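Local coordinates for protein ATP phosphoribosyltransferase regulatory subunit (Bacillus halodurans, PDB 3OD1) that is probably required, together with its partner HisG, for the first step of histidine biosynthesis and may allow histidine to feed back on ATP phosphoribosyltransferase activity, at residues Val168-Ala173 with Gly235-Glu240; Met176-Asn181 with Ser215-Leu220; Leu188-Tyr193 with Leu273-Tyr278. One frame throughout, in Å; residues are numbered along the deposited sequence.

Contact 1 of 3, residues Val168-Ala173 with Gly235-Glu240; sequences VGYVNA and GLIQTE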
loop_
_atom_site.group_PDB
_atom_site.type_symbol
_atom_site.label_atom_id
_atom_site.label_comp_id
_atom_site.label_asym_id
_atom_site.label_seq_id
_atom_site.Cartn_x
_atom_site.Cartn_y
_atom_site.Cartn_z
ATOM N N VAL B 168 -21.501 -15.377 19.500
ATOM C CA VAL B 168 -21.493 -14.590 20.727
ATOM C C VAL B 168 -22.811 -14.720 21.492
ATOM O O VAL B 168 -22.819 -14.735 22.724
ATOM C CB VAL B 168 -21.229 -13.097 20.436
ATOM C CG1 VAL B 168 -21.564 -12.234 21.657
ATOM C CG2 VAL B 168 -19.796 -12.895 20.020
ATOM N N GLY B 169 -23.917 -14.807 20.757
ATOM C CA GLY B 169 -25.230 -14.866 21.372
ATOM C C GLY B 169 -25.418 -16.173 22.120
ATOM O O GLY B 169 -25.958 -16.199 23.234
ATOM N N TYR B 170 -24.975 -17.271 21.515
ATOM C CA TYR B 170 -25.089 -18.554 22.187
ATOM C C TYR B 170 -24.306 -18.558 23.507
ATOM O O TYR B 170 -24.853 -18.882 24.566
ATOM C CB TYR B 170 -24.654 -19.710 21.289
ATOM C CG TYR B 170 -24.832 -21.041 21.977
ATOM C CD1 TYR B 170 -26.056 -21.699 21.944
ATOM C CD2 TYR B 170 -23.792 -21.622 22.695
ATOM C CE1 TYR B 170 -26.241 -22.913 22.588
ATOM C CE2 TYR B 170 -23.967 -22.846 23.352
ATOM C CZ TYR B 170 -25.199 -23.480 23.290
ATOM O OH TYR B 170 -25.392 -24.684 23.924
ATOM N N VAL B 171 -23.027 -18.197 23.435
ATOM C CA VAL B 171 -22.169 -18.132 24.615
ATOM C C VAL B 171 -22.790 -17.259 25.705
ATOM O O VAL B 171 -22.954 -17.696 26.845
ATOM C CB VAL B 171 -20.759 -17.589 24.267
ATOM C CG1 VAL B 171 -19.924 -17.408 25.529
ATOM C CG2 VAL B 171 -20.057 -18.520 23.298
ATOM N N ASN B 172 -23.142 -16.025 25.359
ATOM C CA ASN B 172 -23.703 -15.111 26.357
ATOM C C ASN B 172 -25.000 -15.630 26.986
ATOM O O ASN B 172 -25.172 -15.553 28.206
ATOM C CB ASN B 172 -23.887 -13.702 25.784
ATOM C CG ASN B 172 -22.557 -13.020 25.468
ATOM O OD1 ASN B 172 -21.485 -13.582 25.704
ATOM N ND2 ASN B 172 -22.625 -11.803 24.937
ATOM N N ALA B 173 -25.904 -16.169 26.170
ATOM C CA ALA B 173 -27.171 -16.689 26.701
ATOM C C ALA B 173 -26.942 -17.810 27.708
ATOM O O ALA B 173 -27.562 -17.835 28.776
ATOM C CB ALA B 173 -28.088 -17.166 25.577
ATOM N N GLY B 235 -29.410 -28.697 23.761
ATOM C CA GLY B 235 -29.725 -29.251 25.068
ATOM C C GLY B 235 -29.217 -28.447 26.252
ATOM O O GLY B 235 -29.668 -28.651 27.389
ATOM N N LEU B 236 -28.293 -27.524 25.995
ATOM C CA LEU B 236 -27.636 -26.783 27.073
ATOM C C LEU B 236 -28.342 -25.497 27.467
ATOM O O LEU B 236 -28.065 -24.940 28.528
ATOM C CB LEU B 236 -26.188 -26.459 26.700
ATOM C CG LEU B 236 -25.276 -27.672 26.572
ATOM C CD1 LEU B 236 -23.854 -27.214 26.347
ATOM C CD2 LEU B 236 -25.387 -28.526 27.833
ATOM N N ILE B 237 -29.243 -25.023 26.615
ATOM C CA ILE B 237 -29.892 -23.733 26.824
ATOM C C ILE B 237 -31.158 -23.661 25.980
ATOM O O ILE B 237 -31.144 -23.998 24.793
ATOM C CB ILE B 237 -28.940 -22.563 26.456
ATOM C CG1 ILE B 237 -29.626 -21.198 26.613
ATOM C CG2 ILE B 237 -28.407 -22.735 25.042
ATOM C CD1 ILE B 237 -29.864 -20.786 28.042
ATOM N N GLN B 238 -32.254 -23.231 26.596
ATOM C CA GLN B 238 -33.537 -23.173 25.905
ATOM C C GLN B 238 -34.212 -21.809 26.021
ATOM O O GLN B 238 -35.394 -21.668 25.715
ATOM C CB GLN B 238 -34.473 -24.272 26.414
ATOM C CG GLN B 238 -34.346 -25.591 25.667
ATOM C CD GLN B 238 -34.837 -25.494 24.236
ATOM O OE1 GLN B 238 -34.165 -24.925 23.372
ATOM N NE2 GLN B 238 -36.017 -26.049 23.976
ATOM N N THR B 239 -33.461 -20.806 26.465
ATOM C CA THR B 239 -33.987 -19.449 26.507
ATOM C C THR B 239 -34.251 -18.967 25.087
ATOM O O THR B 239 -33.757 -19.554 24.128
ATOM C CB THR B 239 -33.020 -18.479 27.219
ATOM O OG1 THR B 239 -31.755 -18.463 26.543
ATOM C CG2 THR B 239 -32.819 -18.900 28.674
ATOM N N GLU B 240 -35.037 -17.908 24.945
ATOM C CA GLU B 240 -35.294 -17.351 23.623
ATOM C C GLU B 240 -33.982 -16.935 22.947
ATOM O O GLU B 240 -33.709 -17.319 21.807
ATOM C CB GLU B 240 -36.240 -16.159 23.718
ATOM C CG GLU B 240 -36.758 -15.684 22.373
ATOM C CD GLU B 240 -37.110 -14.207 22.375
ATOM O OE1 GLU B 240 -38.297 -13.870 22.166
ATOM O OE2 GLU B 240 -36.195 -13.383 22.594
#
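Tyr170 and Ile237 carry most of the apolar packing between helix 168-179 and the loop 235-240. A chi1 of -178° puts Tyr170 CG anti to the backbone N, and the ring beyond it reaches the loop: CE1 stands 3.3 Å from Ile237 CG2, a methyl that meets the ring obliquely. The two side chains run alongside each other, pointing opposite ways. On the other branch of the isoleucine, CD1 reaches to 3.8 Å from the main-chain O of Ala173. Ala173 itself points toward the loop, and its CB lies 4.0 Å from Thr239 OG1.

The contact joins helices of the mainly helical region between strands 162-167 and 265-268, in a chain of the class-II aminoacyl-tRNA synthetase family. Thr239 is the N-cap of helix 240-258: its OG1 accepts a hydrogen bond from the backbone N of Gly242.

No hydrogen bond spans the two segments. The OH of Tyr170 is hydrogen-bonded to the carbonyl O of Ala233, in helix 228-234. Tyr170 and Leu236 cross at about a right angle, with Tyr170 OH 3.4 Å from Leu236 CB. Ala245 and Leu246 of helix 240-258 also touch the tyrosine.

Contact 2 of 3, residues Met176-Asn181 with Ser215-Leu220; sequences MDVVGN and SRLMNL
Val178 and Leu217 form the buried, apolar part of this contact, where helix 168-179 meets helix 211-220. The closest backbone approach is between these same residues, 7.6 Å from CA to CA, and both side chains point toward the opposite helix. Val178 CG1 comes to 3.6 Å from Leu217 CD1, while Val178 CB faces the other methyl, CD2, at 4.0 Å. Val179, also buried, adds a more distant touch on the leucine through its CG1. Leu188 of helix 182-193 packs on both Val179 and Leu217, so the apolar side continues into a third helix of the mainly helical part of the chain between strands 162-167 and 265-268.

The solvent side is polar: Asp177 is exposed and Arg216 partly so. Arg216, bent at chi2 and chi3, lays its guanidinium over Val178, whose CG2 is 3.1 Å above the plane, offset toward the rim and 3.2 Å from NH1. The edge of the same group meets Asp177, whose OD2 accepts a hydrogen bond from Arg216 NH1 at 3.2 Å and 155°, within a salt bridge. Carboxylate and guanidinium planes are 81° apart, and NH1 approaches OD2 on its anti side, 32° out of the carboxylate plane. The main polar partner of the guanidinium is Leu236 O, hydrogen-bonded to NH2; the Asp177 bond is the longer one.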
loop_
_atom_site.group_PDB
_atom_site.type_symbol
_atom_site.label_atom_id
_atom_site.label_comp_id
_atom_site.label_asym_id
_atom_site.label_seq_id
_atom_site.Cartn_x
_atom_site.Cartn_y
_atom_site.Cartn_z
HETATM N N MSE B 176 -24.984 -16.413 31.026
HETATM C CA MSE B 176 -25.953 -15.654 31.822
HETATM C C MSE B 176 -26.984 -16.550 32.485
HETATM O O MSE B 176 -27.215 -16.467 33.698
HETATM C CB MSE B 176 -26.686 -14.621 30.969
HETATM C CG MSE B 176 -25.905 -13.349 30.748
HETATM SE SE MSE B 176 -25.404 -12.458 32.410
HETATM C CE MSE B 176 -23.977 -11.361 31.671
ATOM N N ASP B 177 -27.622 -17.400 31.693
ATOM C CA ASP B 177 -28.717 -18.180 32.237
ATOM C C ASP B 177 -28.255 -19.017 33.422
ATOM O O ASP B 177 -29.061 -19.371 34.288
ATOM C CB ASP B 177 -29.360 -19.067 31.180
ATOM C CG ASP B 177 -30.703 -19.585 31.627
ATOM O OD1 ASP B 177 -31.599 -18.750 31.875
ATOM O OD2 ASP B 177 -30.857 -20.813 31.740
ATOM N N VAL B 178 -26.958 -19.314 33.469
ATOM C CA VAL B 178 -26.422 -20.137 34.547
ATOM C C VAL B 178 -25.884 -19.343 35.737
ATOM O O VAL B 178 -26.152 -19.689 36.887
ATOM C CB VAL B 178 -25.326 -21.085 34.049
ATOM C CG1 VAL B 178 -24.658 -21.771 35.231
ATOM C CG2 VAL B 178 -25.909 -22.105 33.064
ATOM N N VAL B 179 -25.124 -18.286 35.473
ATOM C CA VAL B 179 -24.508 -17.539 36.567
ATOM C C VAL B 179 -25.271 -16.262 36.937
ATOM O O VAL B 179 -25.046 -15.684 38.000
ATOM C CB VAL B 179 -23.010 -17.242 36.301
ATOM C CG1 VAL B 179 -22.249 -18.545 36.082
ATOM C CG2 VAL B 179 -22.841 -16.308 35.118
ATOM N N GLY B 180 -26.169 -15.832 36.055
ATOM C CA GLY B 180 -27.095 -14.747 36.341
ATOM C C GLY B 180 -26.499 -13.386 36.659
ATOM O O GLY B 180 -27.230 -12.441 36.965
ATOM N N ASN B 181 -25.176 -13.277 36.589
ATOM C CA ASN B 181 -24.489 -12.034 36.925
ATOM C C ASN B 181 -23.471 -11.665 35.854
ATOM O O ASN B 181 -22.616 -12.475 35.503
ATOM C CB ASN B 181 -23.801 -12.165 38.288
ATOM C CG ASN B 181 -23.222 -10.853 38.786
ATOM O OD1 ASN B 181 -23.008 -9.918 38.016
ATOM N ND2 ASN B 181 -22.965 -10.780 40.089
ATOM N N SER B 215 -22.650 -28.945 34.847
ATOM C CA SER B 215 -22.585 -29.802 33.662
ATOM C C SER B 215 -22.874 -29.025 32.384
ATOM O O SER B 215 -22.264 -29.278 31.346
ATOM C CB SER B 215 -23.564 -30.970 33.780
ATOM O OG SER B 215 -23.308 -31.721 34.951
ATOM N N ARG B 216 -23.826 -28.101 32.457
ATOM C CA ARG B 216 -24.150 -27.266 31.314
ATOM C C ARG B 216 -22.911 -26.467 30.918
ATOM O O ARG B 216 -22.428 -26.582 29.794
ATOM C CB ARG B 216 -25.330 -26.338 31.623
ATOM C CG ARG B 216 -26.647 -27.067 31.924
ATOM C CD ARG B 216 -27.856 -26.237 31.489
ATOM N NE ARG B 216 -28.161 -25.162 32.429
ATOM C CZ ARG B 216 -28.710 -23.993 32.100
ATOM N NH1 ARG B 216 -28.946 -23.091 33.043
ATOM N NH2 ARG B 216 -29.014 -23.712 30.837
ATOM N N LEU B 217 -22.391 -25.673 31.851
ATOM C CA LEU B 217 -21.198 -24.876 31.592
ATOM C C LEU B 217 -20.071 -25.754 31.059
ATOM O O LEU B 217 -19.339 -25.365 30.143
ATOM C CB LEU B 217 -20.749 -24.145 32.859
ATOM C CG LEU B 217 -21.692 -23.036 33.339
ATOM C CD1 LEU B 217 -21.145 -22.345 34.572
ATOM C CD2 LEU B 217 -21.919 -22.035 32.233
HETATM N N MSE B 218 -19.960 -26.946 31.632
HETATM C CA MSE B 218 -18.911 -27.896 31.285
HETATM C C MSE B 218 -19.057 -28.410 29.852
HETATM O O MSE B 218 -18.070 -28.504 29.101
HETATM C CB MSE B 218 -18.941 -29.070 32.273
HETATM C CG MSE B 218 -17.575 -29.568 32.686
HETATM SE SE MSE B 218 -16.527 -28.175 33.545
HETATM C CE MSE B 218 -16.480 -28.896 35.353
ATOM N N ASN B 219 -20.292 -28.732 29.473
ATOM C CA ASN B 219 -20.564 -29.310 28.160
ATOM C C ASN B 219 -20.394 -28.327 27.000
ATOM O O ASN B 219 -20.278 -28.735 25.845
ATOM C CB ASN B 219 -21.949 -29.965 28.131
ATOM C CG ASN B 219 -21.965 -31.316 28.830
ATOM O OD1 ASN B 219 -21.034 -32.111 28.685
ATOM N ND2 ASN B 219 -23.020 -31.579 29.595
ATOM N N LEU B 220 -20.376 -27.033 27.311
ATOM C CA LEU B 220 -20.092 -26.008 26.306
ATOM C C LEU B 220 -18.787 -26.324 25.600
ATOM O O LEU B 220 -18.707 -26.252 24.382
ATOM C CB LEU B 220 -19.994 -24.628 26.954
ATOM C CG LEU B 220 -19.469 -23.492 26.074
ATOM C CD1 LEU B 220 -20.311 -23.345 24.808
ATOM C CD2 LEU B 220 -19.463 -22.206 26.881
#

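Contact 3 of 3, residues Leu188-Tyr193 with Leu273-Tyr278; sequences LRRFLY and LHMSYY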
loop_
_atom_site.group_PDB
_atom_site.type_symbol
_atom_site.label_atom_id
_atom_site.label_comp_id
_atom_site.label_asym_id
_atom_site.label_seq_id
_atom_site.Cartn_x
_atom_site.Cartn_y
_atom_site.Cartn_z
ATOM N N LEU B 188 -16.062 -16.160 33.287
ATOM C CA LEU B 188 -16.115 -17.360 32.454
ATOM C C LEU B 188 -15.694 -17.069 31.008
ATOM O O LEU B 188 -14.897 -17.806 30.431
ATOM C CB LEU B 188 -17.514 -17.988 32.489
ATOM C CG LEU B 188 -17.810 -18.913 33.674
ATOM C CD1 LEU B 188 -19.310 -19.203 33.804
ATOM C CD2 LEU B 188 -17.015 -20.204 33.552
ATOM N N ARG B 189 -16.232 -15.992 30.434
ATOM C CA ARG B 189 -15.942 -15.609 29.050
ATOM C C ARG B 189 -14.448 -15.369 28.834
ATOM O O ARG B 189 -13.908 -15.643 27.757
ATOM C CB ARG B 189 -16.711 -14.337 28.677
ATOM C CG ARG B 189 -17.416 -14.390 27.323
ATOM C CD ARG B 189 -17.954 -13.018 26.916
ATOM N NE ARG B 189 -18.403 -12.237 28.066
ATOM C CZ ARG B 189 -19.611 -12.331 28.612
ATOM N NH1 ARG B 189 -20.507 -13.172 28.118
ATOM N NH2 ARG B 189 -19.925 -11.584 29.659
ATOM N N ARG B 190 -13.793 -14.834 29.861
ATOM C CA ARG B 190 -12.363 -14.559 29.819
ATOM C C ARG B 190 -11.560 -15.846 29.625
ATOM O O ARG B 190 -10.619 -15.882 28.831
ATOM C CB ARG B 190 -11.932 -13.862 31.104
ATOM C CG ARG B 190 -10.431 -13.757 31.273
ATOM C CD ARG B 190 -9.900 -12.648 30.433
ATOM N NE ARG B 190 -10.640 -11.416 30.674
ATOM C CZ ARG B 190 -10.414 -10.284 30.019
ATOM N NH1 ARG B 190 -9.466 -10.243 29.085
ATOM N NH2 ARG B 190 -11.134 -9.201 30.298
ATOM N N PHE B 191 -11.943 -16.906 30.337
ATOM C CA PHE B 191 -11.291 -18.205 30.148
ATOM C C PHE B 191 -11.401 -18.673 28.695
ATOM O O PHE B 191 -10.428 -19.165 28.122
ATOM C CB PHE B 191 -11.857 -19.266 31.094
ATOM C CG PHE B 191 -11.422 -19.098 32.521
ATOM C CD1 PHE B 191 -10.116 -19.364 32.894
ATOM C CD2 PHE B 191 -12.318 -18.669 33.489
ATOM C CE1 PHE B 191 -9.708 -19.208 34.208
ATOM C CE2 PHE B 191 -11.918 -18.510 34.811
ATOM C CZ PHE B 191 -10.613 -18.778 35.170
ATOM N N LEU B 192 -12.584 -18.515 28.108
ATOM C CA LEU B 192 -12.816 -18.918 26.719
ATOM C C LEU B 192 -12.008 -18.051 25.767
ATOM O O LEU B 192 -11.376 -18.546 24.836
ATOM C CB LEU B 192 -14.305 -18.829 26.364
ATOM C CG LEU B 192 -15.232 -19.732 27.188
ATOM C CD1 LEU B 192 -16.697 -19.363 26.977
ATOM C CD2 LEU B 192 -14.985 -21.200 26.848
ATOM N N TYR B 193 -12.038 -16.748 26.008
ATOM C CA TYR B 193 -11.297 -15.801 25.194
ATOM C C TYR B 193 -9.813 -16.164 25.137
ATOM O O TYR B 193 -9.167 -16.073 24.087
ATOM C CB TYR B 193 -11.490 -14.402 25.775
ATOM C CG TYR B 193 -10.646 -13.334 25.138
ATOM C CD1 TYR B 193 -10.865 -12.937 23.824
ATOM C CD2 TYR B 193 -9.647 -12.694 25.865
ATOM C CE1 TYR B 193 -10.092 -11.939 23.242
ATOM C CE2 TYR B 193 -8.874 -11.706 25.301
ATOM C CZ TYR B 193 -9.094 -11.330 23.990
ATOM O OH TYR B 193 -8.318 -10.337 23.437
ATOM N N LEU B 273 -13.964 -14.159 20.239
ATOM C CA LEU B 273 -12.906 -13.417 19.539
ATOM C C LEU B 273 -12.542 -12.129 20.270
ATOM O O LEU B 273 -11.506 -11.525 20.012
ATOM C CB LEU B 273 -13.316 -13.108 18.088
ATOM C CG LEU B 273 -13.382 -14.235 17.036
ATOM C CD1 LEU B 273 -13.769 -13.666 15.672
ATOM C CD2 LEU B 273 -12.057 -14.967 16.917
ATOM N N HIS B 274 -13.399 -11.716 21.196
ATOM C CA HIS B 274 -13.273 -10.415 21.824
ATOM C C HIS B 274 -14.237 -10.393 23.002
ATOM O O HIS B 274 -15.261 -11.078 22.980
ATOM C CB HIS B 274 -13.627 -9.326 20.803
ATOM C CG HIS B 274 -13.144 -7.958 21.172
ATOM N ND1 HIS B 274 -13.754 -7.193 22.143
ATOM C CD2 HIS B 274 -12.128 -7.207 20.682
ATOM C CE1 HIS B 274 -13.125 -6.034 22.247
ATOM N NE2 HIS B 274 -12.134 -6.018 21.374
HETATM N N MSE B 275 -13.926 -9.626 24.038
HETATM C CA MSE B 275 -14.816 -9.583 25.195
HETATM C C MSE B 275 -16.137 -8.850 24.937
HETATM O O MSE B 275 -17.131 -9.119 25.618
HETATM C CB MSE B 275 -14.099 -9.017 26.429
HETATM C CG MSE B 275 -12.945 -9.888 26.930
HETATM SE SE MSE B 275 -13.558 -11.613 27.625
HETATM C CE MSE B 275 -14.443 -10.980 29.261
ATOM N N SER B 276 -16.175 -7.942 23.962
ATOM C CA SER B 276 -17.394 -7.137 23.766
ATOM C C SER B 276 -17.721 -6.747 22.318
ATOM O O SER B 276 -18.877 -6.529 21.963
ATOM C CB SER B 276 -17.303 -5.857 24.593
ATOM O OG SER B 276 -16.095 -5.167 24.305
ATOM N N TYR B 277 -16.700 -6.657 21.492
ATOM C CA TYR B 277 -16.824 -6.038 20.174
ATOM C C TYR B 277 -17.784 -6.757 19.223
ATOM O O TYR B 277 -18.622 -6.120 18.587
ATOM C CB TYR B 277 -15.433 -5.955 19.568
ATOM C CG TYR B 277 -15.332 -5.383 18.187
ATOM C CD1 TYR B 277 -15.142 -4.011 17.998
ATOM C CD2 TYR B 277 -15.340 -6.213 17.067
ATOM C CE1 TYR B 277 -15.004 -3.478 16.734
ATOM C CE2 TYR B 277 -15.202 -5.683 15.788
ATOM C CZ TYR B 277 -15.031 -4.311 15.634
ATOM O OH TYR B 277 -14.887 -3.761 14.374
ATOM N N TYR B 278 -17.660 -8.075 19.120
ATOM C CA TYR B 278 -18.550 -8.850 18.256
ATOM C C TYR B 278 -19.858 -9.146 18.966
ATOM O O TYR B 278 -19.876 -9.388 20.174
ATOM C CB TYR B 278 -17.884 -10.146 17.798
ATOM C CG TYR B 278 -16.631 -9.924 16.990
ATOM C CD1 TYR B 278 -16.696 -9.663 15.632
ATOM C CD2 TYR B 278 -15.374 -9.978 17.596
ATOM C CE1 TYR B 278 -15.528 -9.452 14.885
ATOM C CE2 TYR B 278 -14.213 -9.776 16.867
ATOM C CZ TYR B 278 -14.292 -9.514 15.517
ATOM O OH TYR B 278 -13.124 -9.315 14.811
#
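Met275, a selenomethionine in which selenium replaces the sulfur of methionine, lays its SE against the backbone of helix 182-193 at Arg189 and Arg190 and makes a Met-aromatic contact with Tyr193. SE lies 4.8 Å from the centroid of the tyrosine ring, 37° off the ring normal, which makes the approach oblique. The chain of Met275 is folded: a chi2 of -66° brings SE to 3.9 Å from Tyr193 CB and equally near Arg190 CA, and the bend at chi3 turns CE onto Arg190 NH2 at 3.9 Å, where it also reaches Arg189 CB. CG lies over one face of the Tyr193 ring.

Arg190 crosses this chain at about a right angle. Its guanidinium takes Met275 CG over one face, 3.7 Å above the plane and offset toward the rim, a contact of the planar group with a methylene in which no hydrogen bond is made. Of all residues in the two segments, Met275 has by far the most surface covered by the opposite one.

Tyr193 also reaches the loop backbone. Leu273 O stands near the ring plane at the edge, 3.6 Å from Tyr193 CE1, and His274 CA lies obliquely to the ring. Within the loop, the backbone N of Ser276 donates to His274 ND1 at 3.1 Å and 171°, almost exactly in the imidazole plane, which would fix the rotation of that ring. Arg189 NE is buried here without a partner in the model, whereas NH2 forms a salt bridge with Asp186.

Residues 273-278 lie in the loop between strands 265-268 and 281-286, which flank strand 162-167 in the mixed sheet; helix 182-193 rests against this loop while Leu188 and Leu192 pack on helices 168-179 and 197-206.

Contacts 1 and 2 have centres about 9 Å apart and share helix 168-179; contact 3 lies about 15 Å from each, centre to centre, and uses the next helix, 182-193. Along the chain, contact 2 is nested within the loop closed by contact 1, while contact 3 alternates with both. Ile237 CD1 to Asp177 CB, at 3.6 Å, joins contacts 1 and 2, and Leu220 CD2 to Leu192 CD1, at 4.0 Å, joins contacts 2 and 3. All lie in the histidyl-tRNA synthetase-like region, on one side of the chain's centre. Together they tie the helices following strand 162-167 to one another and, through contact 3, to a loop of the mixed sheet.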